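Local coordinates for binding domain (Hc) of Paraclostridial Mosquitocidal Protein 1 (Paraclostridium bifermentans, PDB 6HOX) that forms the receptor-binding domain of a clostridial neurotoxin that targets Anopheles mosquitoes and probably directs the toxin to host nerve cells, at residues A[166-171]-A[237-242]. Sequence-based numbering, arbitrary orientation.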
ATOM      1  N   TRP A 166       2.250   0.357  -0.319  1.00 21.69           N
ATOM      2  CA  TRP A 166       2.904  -0.686   0.518  1.00 21.17           C
ATOM      3  C   TRP A 166       2.438  -2.087   0.102  1.00 20.65           C
ATOM      4  O   TRP A 166       1.243  -2.369   0.139  1.00 21.19           O
ATOM      5  CB  TRP A 166       2.618  -0.449   2.003  1.00 20.29           C
ATOM      6  CG  TRP A 166       3.488   0.601   2.624  1.00 21.45           C
ATOM      7  CD1 TRP A 166       3.146   1.877   2.967  1.00 21.12           C
ATOM      8  CD2 TRP A 166       4.863   0.433   3.015  1.00 20.94           C
ATOM      9  NE1 TRP A 166       4.213   2.511   3.541  1.00 21.64           N
ATOM     10  CE2 TRP A 166       5.279   1.650   3.590  1.00 21.02           C
ATOM     11  CE3 TRP A 166       5.772  -0.629   2.947  1.00 21.49           C
ATOM     12  CZ2 TRP A 166       6.571   1.839   4.073  1.00 21.71           C
ATOM     13  CZ3 TRP A 166       7.053  -0.442   3.430  1.00 21.63           C
ATOM     14  CH2 TRP A 166       7.446   0.779   3.981  1.00 21.77           C
ATOM     15  N   ARG A 167       3.396  -2.943  -0.263  1.00 19.77           N
ATOM     16  CA  ARG A 167       3.161  -4.332  -0.639  1.00 21.22           C
ATOM     17  C   ARG A 167       3.954  -5.252   0.297  1.00 21.51           C
ATOM     18  O   ARG A 167       5.107  -4.969   0.630  1.00 22.54           O
ATOM     19  CB  ARG A 167       3.651  -4.629  -2.060  1.00 22.76           C
ATOM     20  CG  ARG A 167       3.073  -3.745  -3.154  1.00 23.72           C
ATOM     21  CD  ARG A 167       1.566  -3.808  -3.265  1.00 24.03           C
ATOM     22  NE  ARG A 167       1.145  -3.174  -4.506  1.00 24.90           N
ATOM     23  CZ  ARG A 167      -0.053  -2.645  -4.760  1.00 26.09           C
ATOM     24  NH1 ARG A 167      -1.041  -2.692  -3.873  1.00 23.52           N
ATOM     25  NH2 ARG A 167      -0.237  -2.066  -5.938  1.00 26.03           N
ATOM     26  N   HIS A 168       3.340  -6.371   0.680  1.00 22.19           N
ATOM     27  CA  HIS A 168       4.002  -7.346   1.504  1.00 23.07           C
ATOM     28  C   HIS A 168       4.410  -8.495   0.604  1.00 21.42           C
ATOM     29  O   HIS A 168       3.559  -9.055  -0.091  1.00 21.08           O
ATOM     30  CB  HIS A 168       3.129  -7.853   2.654  1.00 23.11           C
ATOM     31  CG  HIS A 168       3.909  -8.726   3.577  1.00 23.12           C
ATOM     32  ND1 HIS A 168       3.882 -10.094   3.488  1.00 23.59           N
ATOM     33  CD2 HIS A 168       4.792  -8.430   4.553  1.00 23.57           C
ATOM     34  CE1 HIS A 168       4.702 -10.610   4.386  1.00 23.17           C
ATOM     35  NE2 HIS A 168       5.294  -9.612   5.031  1.00 23.66           N
ATOM     36  N   ILE A 169       5.704  -8.813   0.627  1.00 21.18           N
ATOM     37  CA  ILE A 169       6.264  -9.864  -0.233  1.00 21.45           C
ATOM     38  C   ILE A 169       6.703 -11.014   0.660  1.00 21.18           C
ATOM     39  O   ILE A 169       7.344 -10.765   1.701  1.00 20.45           O
ATOM     40  CB  ILE A 169       7.451  -9.339  -1.057  1.00 23.88           C
ATOM     41  CG1 ILE A 169       7.114  -8.024  -1.765  1.00 24.48           C
ATOM     42  CG2 ILE A 169       7.933 -10.402  -2.038  1.00 23.29           C
ATOM     43  CD1 ILE A 169       5.956  -8.138  -2.728  1.00 26.80           C
ATOM     44  N   THR A 170       6.360 -12.241   0.247  1.00 21.00           N
ATOM     45  CA  THR A 170       6.838 -13.436   0.895  1.00 22.47           C
ATOM     46  C   THR A 170       7.412 -14.367  -0.179  1.00 23.39           C
ATOM     47  O   THR A 170       6.790 -14.584  -1.207  1.00 22.92           O
ATOM     48  CB  THR A 170       5.750 -14.154   1.716  1.00 22.48           C
ATOM     49  OG1 THR A 170       5.063 -13.260   2.595  1.00 21.41           O
ATOM     50  CG2 THR A 170       6.310 -15.298   2.545  1.00 22.76           C
ATOM     51  N   ILE A 171       8.598 -14.924   0.101  1.00 22.64           N
ATOM     52  CA  ILE A 171       9.273 -15.906  -0.760  1.00 24.29           C
ATOM     53  C   ILE A 171       9.625 -17.108   0.133  1.00 24.56           C
ATOM     54  O   ILE A 171      10.335 -16.951   1.119  1.00 25.52           O
ATOM     55  CB  ILE A 171      10.535 -15.285  -1.409  1.00 24.66           C
ATOM     56  CG1 ILE A 171      10.208 -14.079  -2.286  1.00 23.99           C
ATOM     57  CG2 ILE A 171      11.359 -16.297  -2.189  1.00 25.11           C
ATOM     58  CD1 ILE A 171      11.386 -13.172  -2.466  1.00 25.12           C
ATOM     59  N   GLU A 237      -0.523 -16.458   4.693  1.00 28.99           N
ATOM     60  CA  GLU A 237      -1.736 -15.646   4.871  1.00 32.34           C
ATOM     61  C   GLU A 237      -1.791 -15.112   6.307  1.00 32.33           C
ATOM     62  O   GLU A 237      -2.055 -13.934   6.548  1.00 30.05           O
ATOM     63  CB  GLU A 237      -2.979 -16.472   4.536  1.00 35.84           C
ATOM     64  CG  GLU A 237      -4.243 -15.653   4.440  1.00 42.02           C
ATOM     65  CD  GLU A 237      -5.422 -16.442   3.907  1.00 47.64           C
ATOM     66  OE1 GLU A 237      -5.748 -17.466   4.519  1.00 52.94           O
ATOM     67  OE2 GLU A 237      -5.969 -16.060   2.854  1.00 58.64           O
ATOM     68  N   MET A 238      -1.513 -15.995   7.264  1.00 34.88           N
ATOM     69  CA  MET A 238      -1.502 -15.657   8.692  1.00 37.34           C
ATOM     70  C   MET A 238      -0.441 -14.579   8.971  1.00 33.88           C
ATOM     71  O   MET A 238      -0.692 -13.646   9.729  1.00 29.03           O
ATOM     72  CB  MET A 238      -1.220 -16.938   9.479  1.00 42.83           C
ATOM     73  CG  MET A 238      -1.037 -16.792  10.963  1.00 50.23           C
ATOM     74  SD  MET A 238      -0.756 -18.453  11.704  1.00 70.47           S
ATOM     75  CE  MET A 238      -2.138 -19.394  11.049  1.00 64.43           C
ATOM     76  N   LEU A 239       0.748 -14.717   8.360  1.00 31.21           N
ATOM     77  CA  LEU A 239       1.825 -13.730   8.534  1.00 29.00           C
ATOM     78  C   LEU A 239       1.346 -12.359   8.022  1.00 28.14           C
ATOM     79  O   LEU A 239       1.519 -11.307   8.688  1.00 26.87           O
ATOM     80  CB  LEU A 239       3.066 -14.202   7.774  1.00 29.13           C
ATOM     81  CG  LEU A 239       4.209 -13.187   7.675  1.00 29.55           C
ATOM     82  CD1 LEU A 239       4.708 -12.818   9.055  1.00 29.56           C
ATOM     83  CD2 LEU A 239       5.350 -13.730   6.838  1.00 29.95           C
ATOM     84  N   PHE A 240       0.722 -12.357   6.841  1.00 27.24           N
ATOM     85  CA  PHE A 240       0.250 -11.113   6.248  1.00 26.52           C
ATOM     86  C   PHE A 240      -0.790 -10.457   7.166  1.00 26.74           C
ATOM     87  O   PHE A 240      -0.706  -9.246   7.440  1.00 25.29           O
ATOM     88  CB  PHE A 240      -0.297 -11.349   4.845  1.00 26.39           C
ATOM     89  CG  PHE A 240      -0.970 -10.143   4.235  1.00 25.22           C
ATOM     90  CD1 PHE A 240      -0.218  -9.076   3.777  1.00 26.95           C
ATOM     91  CD2 PHE A 240      -2.346 -10.084   4.112  1.00 26.03           C
ATOM     92  CE1 PHE A 240      -0.825  -7.965   3.215  1.00 27.24           C
ATOM     93  CE2 PHE A 240      -2.963  -8.978   3.554  1.00 25.90           C
ATOM     94  CZ  PHE A 240      -2.201  -7.926   3.089  1.00 27.82           C
ATOM     95  N   ASN A 241      -1.759 -11.268   7.626  1.00 28.24           N
ATOM     96  CA  ASN A 241      -2.862 -10.818   8.466  1.00 29.00           C
ATOM     97  C   ASN A 241      -2.341 -10.237   9.783  1.00 30.19           C
ATOM     98  O   ASN A 241      -2.976  -9.331  10.354  1.00 29.27           O
ATOM     99  CB  ASN A 241      -3.866 -11.941   8.727  1.00 30.14           C
ATOM    100  CG  ASN A 241      -4.669 -12.296   7.500  1.00 30.58           C
ATOM    101  OD1 ASN A 241      -4.843 -11.476   6.599  1.00 33.14           O
ATOM    102  ND2 ASN A 241      -5.152 -13.524   7.441  1.00 34.20           N
ATOM    103  N   SER A 242      -1.181 -10.722  10.243  1.00 28.68           N
ATOM    104  CA  SER A 242      -0.668 -10.346  11.540  1.00 28.64           C
ATOM    105  C   SER A 242      -0.223  -8.881  11.542  1.00 28.12           C
ATOM    106  O   SER A 242      -0.045  -8.298  12.603  1.00 32.06           O
ATOM    107  CB  SER A 242       0.436 -11.275  11.995  1.00 28.42           C
ATOM    108  OG  SER A 242       1.662 -11.022  11.321  1.00 27.90           O
TER
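The rings of His168 and Phe240 do not stack: the edge of Phe240 is turned to the stem of His168, whose CB lies in the plane of the phenyl ring, 3.7 Å from CD1 and 4.0 Å from CE1 of Phe240. The imidazole is likewise met at its edge, where Leu239 CD2 comes near the ring plane, 4.0 Å from His168 CE1. Elsewhere around the imidazole, Trp94 makes an edge-to-face contact and Tyr243 meets it with its ring plane inclined, while Phe244 reaches the Phe240 ring.

This is a helix packed on a sheet of the concanavalin-like, lectin-type domain of the clostridial receptor-binding fold. Residues 167-171 belong to an inner strand, paired antiparallel with strands 89-96 and 178-183; the axes of 167-171 and 237-241 come within 10.0 Å and run roughly antiparallel (151°). After the helix the chain continues toward the C-terminal, trefoil-family region, so this contact lies near the passage from one region to the other.

Alternation along the strand selects what the helix meets: His168 and Thr170 point toward it, whereas Arg167 points away and hydrogen-bonds the carbonyls of Phe156, Ile157 and Tyr160. Because CG of His168 stands anti to the backbone N (chi1 -173°), the His168 side chain runs antiparallel alongside that of Phe240 and lies roughly perpendicular to that of Leu239. The junction is buried and rests on van der Waals contact; the same Leu239 CD2 lies 4.3 Å from Thr170 OG1. On the helix itself, Ser242 OG donates a 2.7 Å hydrogen bond to Leu239 O, approaching 23° from the carbonyl plane.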